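Local coordinates for histidine acid phosphatase (Hafnia alvei, PDB 4ARU), which is a single-chain bacterial member of branch 2 of the histidine phosphatase superfamily, built round a mixed beta-sheet flanked by helices, at residues D124-P129 / R289-I294; P273-I278 / H404-A409. All blocks are in the same frame, centred on the assembly; numbering follows the deposited sequence.

Contact 1: D124-P129 / R289-I294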
loop_
_atom_site.group_PDB
_atom_site.type_symbol
_atom_site.label_atom_id
_atom_site.label_comp_id
_atom_site.label_asym_id
_atom_site.label_seq_id
_atom_site.Cartn_x
_atom_site.Cartn_y
_atom_site.Cartn_z
ATOM N N ASP A 124 7.222 8.035 12.557
ATOM C CA ASP A 124 8.077 8.651 11.552
ATOM C C ASP A 124 7.182 9.589 10.757
ATOM O O ASP A 124 6.265 9.099 10.118
ATOM C CB ASP A 124 8.771 7.563 10.704
ATOM C CG ASP A 124 9.626 8.121 9.588
ATOM O OD1 ASP A 124 9.538 9.343 9.309
ATOM O OD2 ASP A 124 10.415 7.323 9.020
ATOM N N PRO A 125 7.461 10.908 10.828
ATOM C CA PRO A 125 6.571 11.842 10.126
ATOM C C PRO A 125 6.548 11.715 8.621
ATOM O O PRO A 125 5.634 12.242 7.948
ATOM C CB PRO A 125 7.116 13.183 10.518
ATOM C CG PRO A 125 8.588 12.933 10.633
ATOM C CD PRO A 125 8.607 11.632 11.397
ATOM N N LEU A 126 7.493 10.976 8.035
ATOM C CA LEU A 126 7.414 10.710 6.612
ATOM C C LEU A 126 6.231 9.812 6.292
ATOM O O LEU A 126 5.575 10.005 5.257
ATOM C CB LEU A 126 8.664 10.000 6.110
ATOM C CG LEU A 126 8.734 9.716 4.622
ATOM C CD1 LEU A 126 8.745 10.977 3.769
ATOM C CD2 LEU A 126 9.976 8.908 4.342
ATOM N N PHE A 127 5.938 8.868 7.174
ATOM C CA PHE A 127 4.866 7.911 6.974
ATOM C C PHE A 127 3.556 8.335 7.638
ATOM O O PHE A 127 2.474 7.965 7.100
ATOM C CB PHE A 127 5.236 6.526 7.502
ATOM C CG PHE A 127 6.392 5.891 6.733
ATOM C CD1 PHE A 127 6.168 5.208 5.553
ATOM C CD2 PHE A 127 7.698 5.993 7.192
ATOM C CE1 PHE A 127 7.200 4.685 4.834
ATOM C CE2 PHE A 127 8.756 5.435 6.496
ATOM C CZ PHE A 127 8.493 4.757 5.317
ATOM N N HIS A 128 3.651 9.014 8.774
ATOM C CA HIS A 128 2.509 9.361 9.607
ATOM C C HIS A 128 2.638 10.791 10.135
ATOM O O HIS A 128 2.830 11.040 11.353
ATOM C CB HIS A 128 2.339 8.373 10.753
ATOM C CG HIS A 128 2.047 6.996 10.295
ATOM N ND1 HIS A 128 3.012 6.005 10.246
ATOM C CD2 HIS A 128 0.924 6.446 9.784
ATOM C CE1 HIS A 128 2.474 4.895 9.793
ATOM N NE2 HIS A 128 1.206 5.130 9.503
ATOM N N PRO A 129 2.545 11.785 9.214
ATOM C CA PRO A 129 2.743 13.168 9.614
ATOM C C PRO A 129 1.678 13.674 10.594
ATOM O O PRO A 129 1.951 14.509 11.463
ATOM C CB PRO A 129 2.682 13.947 8.297
ATOM C CG PRO A 129 2.055 13.032 7.333
ATOM C CD PRO A 129 2.388 11.648 7.742
ATOM N N ARG A 289 12.898 17.126 2.896
ATOM C CA ARG A 289 13.801 16.727 3.966
ATOM C C ARG A 289 14.695 15.616 3.457
ATOM O O ARG A 289 14.212 14.585 2.998
ATOM C CB ARG A 289 13.053 16.236 5.196
ATOM C CG ARG A 289 14.001 15.833 6.344
ATOM C CD ARG A 289 13.222 15.518 7.608
ATOM N NE ARG A 289 12.604 16.707 8.203
ATOM C CZ ARG A 289 11.862 16.675 9.315
ATOM N NH1 ARG A 289 11.591 15.505 9.911
ATOM N NH2 ARG A 289 11.345 17.787 9.793
ATOM N N PRO A 290 16.021 15.821 3.545
ATOM C CA PRO A 290 16.854 14.764 2.951
ATOM C C PRO A 290 16.852 13.491 3.768
ATOM O O PRO A 290 16.788 13.545 5.003
ATOM C CB PRO A 290 18.272 15.379 2.944
ATOM C CG PRO A 290 18.192 16.611 3.763
ATOM C CD PRO A 290 16.765 17.043 3.890
ATOM N N LEU A 291 16.962 12.366 3.071
ATOM C CA LEU A 291 17.090 11.045 3.727
ATOM C C LEU A 291 18.534 10.944 4.155
ATOM O O LEU A 291 19.439 11.250 3.377
ATOM C CB LEU A 291 16.711 9.938 2.762
ATOM C CG LEU A 291 15.240 9.967 2.345
ATOM C CD1 LEU A 291 14.963 8.878 1.323
ATOM C CD2 LEU A 291 14.305 9.740 3.520
ATOM N N PRO A 292 18.762 10.586 5.420
ATOM C CA PRO A 292 20.145 10.628 5.899
ATOM C C PRO A 292 21.063 9.656 5.186
ATOM O O PRO A 292 20.684 8.518 4.965
ATOM C CB PRO A 292 20.025 10.281 7.380
ATOM C CG PRO A 292 18.737 9.636 7.528
ATOM C CD PRO A 292 17.819 10.096 6.428
ATOM N N ASP A 293 22.235 10.148 4.794
ATOM C CA ASP A 293 23.250 9.269 4.225
ATOM C C ASP A 293 22.925 8.750 2.811
ATOM O O ASP A 293 23.510 7.753 2.402
ATOM C CB ASP A 293 23.434 8.069 5.202
ATOM C CG ASP A 293 24.539 7.120 4.805
ATOM O OD1 ASP A 293 25.608 7.601 4.411
ATOM O OD2 ASP A 293 24.331 5.883 4.930
ATOM N N ILE A 294 21.949 9.324 2.099
ATOM C CA ILE A 294 21.649 8.843 0.749
ATOM C C ILE A 294 22.651 9.458 -0.200
ATOM O O ILE A 294 23.072 10.592 0.012
ATOM C CB ILE A 294 20.186 9.143 0.315
ATOM C CG1 ILE A 294 19.828 8.317 -0.935
ATOM C CG2 ILE A 294 19.962 10.645 0.123
ATOM C CD1 ILE A 294 18.342 8.256 -1.152
#
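Two pairs of side chains, Pro125 with Arg289 and Leu126 with Leu291, join two loops beside the mixed sheet of the histidine phosphatase fold: one between strand 115-116 and helix 139-150, the other leading from helix 264-282 into strand 300-305. The interface is small, 83 Å² over both sides, and no hydrogen bond crosses it.

The apolar contact is a loose methyl-to-methyl approach, with Leu126 CD2 4.5 Å from Leu291 CD2. Leu126 also packs on Trp88 and on helix 264-282, while Leu291 lies against Tyr86 and Leu301, so the two leucines meet over neighbouring strands of the sheet.

At the more exposed end, the side chain of Arg289 runs across the proline ring at about a right angle. Arg289 CG stands anti to the backbone N (chi1 -179°), and the chain then bends at chi3 to bring the guanidinium to the ring. There NH1 comes within 4.0 Å of Pro125 CG, approaching obliquely. This is van der Waals contact; the polar grip comes from NH2, which is hydrogen-bonded to O of Pro413, the C-terminal residue. The carboxylate of Asp124 lies farther off, OD1 being 6.5 Å from Arg289 NH1, too far for a salt bridge, so any attraction is probably weak.

Polar bonds within each loop set its shape. A type II beta turn runs from Leu291 to Ile294, closed by a weak bond from Ile294 N to Leu291 O. In the other loop, Asp124 O accepts from the N of both Phe127 and His128. Outside the loop, Asp124 OD2 is hydrogen-bonded to Trp88 NE1 of strand 85-89. Asp124 OD1 completes an Asx turn by accepting from Leu126 N at 2.9 Å, with the donor 42° out of the carboxylate plane.

Contact 2: P273-I278 / H404-A409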
loop_
_atom_site.group_PDB
_atom_site.type_symbol
_atom_site.label_atom_id
_atom_site.label_comp_id
_atom_site.label_asym_id
_atom_site.label_seq_id
_atom_site.Cartn_x
_atom_site.Cartn_y
_atom_site.Cartn_z
ATOM N N PRO A 273 4.415 14.402 2.881
ATOM C CA PRO A 273 5.843 14.111 2.962
ATOM C C PRO A 273 6.310 13.070 1.983
ATOM O O PRO A 273 7.389 13.236 1.367
ATOM C CB PRO A 273 6.014 13.675 4.426
ATOM C CG PRO A 273 5.004 14.552 5.134
ATOM C CD PRO A 273 3.784 14.495 4.208
ATOM N N LEU A 274 5.575 12.013 1.812
ATOM C CA LEU A 274 6.008 10.983 0.901
ATOM C C LEU A 274 5.999 11.457 -0.531
ATOM O O LEU A 274 6.924 11.161 -1.309
ATOM C CB LEU A 274 5.175 9.699 1.059
ATOM C CG LEU A 274 5.596 8.690 2.124
ATOM C CD1 LEU A 274 4.510 7.644 2.313
ATOM C CD2 LEU A 274 6.914 8.053 1.704
ATOM N N LEU A 275 4.945 12.156 -0.927
ATOM C CA LEU A 275 4.891 12.604 -2.321
ATOM C C LEU A 275 6.027 13.585 -2.587
ATOM O O LEU A 275 6.665 13.519 -3.664
ATOM C CB LEU A 275 3.531 13.196 -2.691
ATOM C CG LEU A 275 3.357 13.470 -4.199
ATOM C CD1 LEU A 275 3.412 12.199 -4.976
ATOM C CD2 LEU A 275 2.030 14.174 -4.427
ATOM N N GLN A 276 6.307 14.493 -1.660
ATOM C CA GLN A 276 7.412 15.407 -1.873
ATOM C C GLN A 276 8.741 14.648 -1.993
ATOM O O GLN A 276 9.595 14.979 -2.829
ATOM C CB GLN A 276 7.493 16.423 -0.705
ATOM C CG GLN A 276 8.371 17.623 -0.908
ATOM C CD GLN A 276 7.654 18.775 -1.573
ATOM O OE1 GLN A 276 6.516 18.656 -2.142
ATOM N NE2 GLN A 276 8.282 19.901 -1.500
ATOM N N THR A 277 8.946 13.672 -1.119
ATOM C CA THR A 277 10.155 12.857 -1.126
ATOM C C THR A 277 10.336 12.104 -2.453
ATOM O O THR A 277 11.417 12.103 -3.050
ATOM C CB THR A 277 10.132 11.900 0.061
ATOM O OG1 THR A 277 10.189 12.687 1.250
ATOM C CG2 THR A 277 11.326 10.971 0.110
ATOM N N ILE A 278 9.253 11.499 -2.910
ATOM C CA ILE A 278 9.268 10.764 -4.184
ATOM C C ILE A 278 9.584 11.697 -5.344
ATOM O O ILE A 278 10.488 11.434 -6.174
ATOM C CB ILE A 278 7.909 10.057 -4.414
ATOM C CG1 ILE A 278 7.765 8.914 -3.424
ATOM C CG2 ILE A 278 7.799 9.540 -5.849
ATOM C CD1 ILE A 278 6.378 8.363 -3.252
ATOM N N HIS A 404 0.700 21.152 -6.773
ATOM C CA HIS A 404 -0.706 21.515 -6.567
ATOM C C HIS A 404 -1.438 20.519 -5.678
ATOM O O HIS A 404 -2.478 20.842 -5.124
ATOM C CB HIS A 404 -1.428 21.658 -7.913
ATOM C CG HIS A 404 -1.092 22.923 -8.642
ATOM N ND1 HIS A 404 -1.118 24.163 -8.038
ATOM C CD2 HIS A 404 -0.781 23.148 -9.945
ATOM C CE1 HIS A 404 -0.783 25.091 -8.921
ATOM N NE2 HIS A 404 -0.572 24.499 -10.086
ATOM N N SER A 405 -0.920 19.304 -5.491
ATOM C CA SER A 405 -1.620 18.308 -4.673
ATOM C C SER A 405 -1.185 18.279 -3.197
ATOM O O SER A 405 -1.992 17.967 -2.345
ATOM C CB SER A 405 -1.503 16.897 -5.239
ATOM O OG SER A 405 -0.226 16.387 -5.074
ATOM N N VAL A 406 0.024 18.728 -2.920
ATOM C CA VAL A 406 0.511 18.723 -1.550
ATOM C C VAL A 406 -0.232 19.730 -0.707
ATOM O O VAL A 406 -0.784 20.740 -1.195
ATOM C CB VAL A 406 2.036 18.948 -1.468
ATOM C CG1 VAL A 406 2.778 17.747 -2.067
ATOM C CG2 VAL A 406 2.416 20.274 -2.068
ATOM N N GLU A 407 -0.241 19.445 0.590
ATOM C CA GLU A 407 -0.705 20.388 1.593
ATOM C C GLU A 407 0.505 21.086 2.222
ATOM O O GLU A 407 1.287 20.440 2.890
ATOM C CB GLU A 407 -1.486 19.671 2.666
ATOM C CG GLU A 407 -1.921 20.484 3.880
ATOM C CD GLU A 407 -2.484 21.847 3.525
ATOM O OE1 GLU A 407 -3.520 21.842 2.768
ATOM O OE2 GLU A 407 -1.936 22.924 3.955
ATOM N N PRO A 408 0.676 22.375 1.978
ATOM C CA PRO A 408 1.876 23.013 2.509
ATOM C C PRO A 408 2.067 22.888 4.021
ATOM O O PRO A 408 3.208 22.815 4.484
ATOM C CB PRO A 408 1.687 24.463 2.139
ATOM C CG PRO A 408 0.848 24.430 0.906
ATOM C CD PRO A 408 -0.096 23.302 1.133
ATOM N N ALA A 409 0.985 22.889 4.801
ATOM C CA ALA A 409 1.104 22.742 6.259
ATOM C C ALA A 409 1.661 21.394 6.687
ATOM O O ALA A 409 2.094 21.260 7.842
ATOM C CB ALA A 409 -0.247 22.985 6.929
#
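Leu275 and Gln276, adjacent on helix 264-282, receive Ser405 and Val406 on the flank of the histidine phosphatase fold, where helix 264-282 packs against the C-terminal end of helix 395-405 and the residue after it. Val406 is the first residue to leave helical geometry there, and its CA lies 7.6 Å from that of Leu275. The contact buries 134 Å² in total without a hydrogen bond between the segments.

Leu275 points its CB at the other chain segment and meets both neighbours through one methyl, CD2. A chi1 near trans (-171°) extends the side chain away from its own N and carries CD2 to Ser405, where it lies only 3.2 Å from OG, a tight carbon-to-oxygen approach. The same methyl is 4.3 Å from Val406 CG1. The hydroxyl of Ser405 has its polar partner within its own helix, the carbonyl O of Val402. Met316 of helix 307-317 packs against both Leu275 and Ser405.

Gln276 meets Val406 crosswise, the two side chains at about a right angle. A bend at chi2 (88°) turns the amide so that OE1 reaches Val406 CG1 at 3.8 Å. Both ends of that amide have polar partners, OE1 with Gln411 NE2 and NE2 with the carbonyl O of Thr287, which should fix its rotation while the valine methyl rests beside the oxygen.

Just beyond, Glu407 N is hydrogen-bonded to Thr272 OG1, a further tie to helix 264-282. The turn that follows is held by the carboxylate of Glu407: Ala409 N donates to OE2 at 3.0 Å and 165°, meeting that oxygen on its anti side.

How the contacts relate
The centres of contacts 1 and 2 lie 12 Å apart, and the two touch directly, because segment 124-129 packs on Pro273, Leu274 and Thr277 of segment 273-278. Leu126 CD1 is 3.4 Å from Thr277 OG1, and Pro125 O is 3.7 Å from Pro273 CG. Helix 264-282 thus has the loop of contact 1 on one flank and segment 404-409 on another. The disulfide Cys135-Cys410 also ties the chain shortly after 124-129 to the residue following 404-409. Neither contact supplies a ligand of the potassium ion, which is bound by Asn380, Ile381, Cys384 and Gln387. His128 of contact 1 meets the ring of His306, part of the family's His-Asp sequence motif.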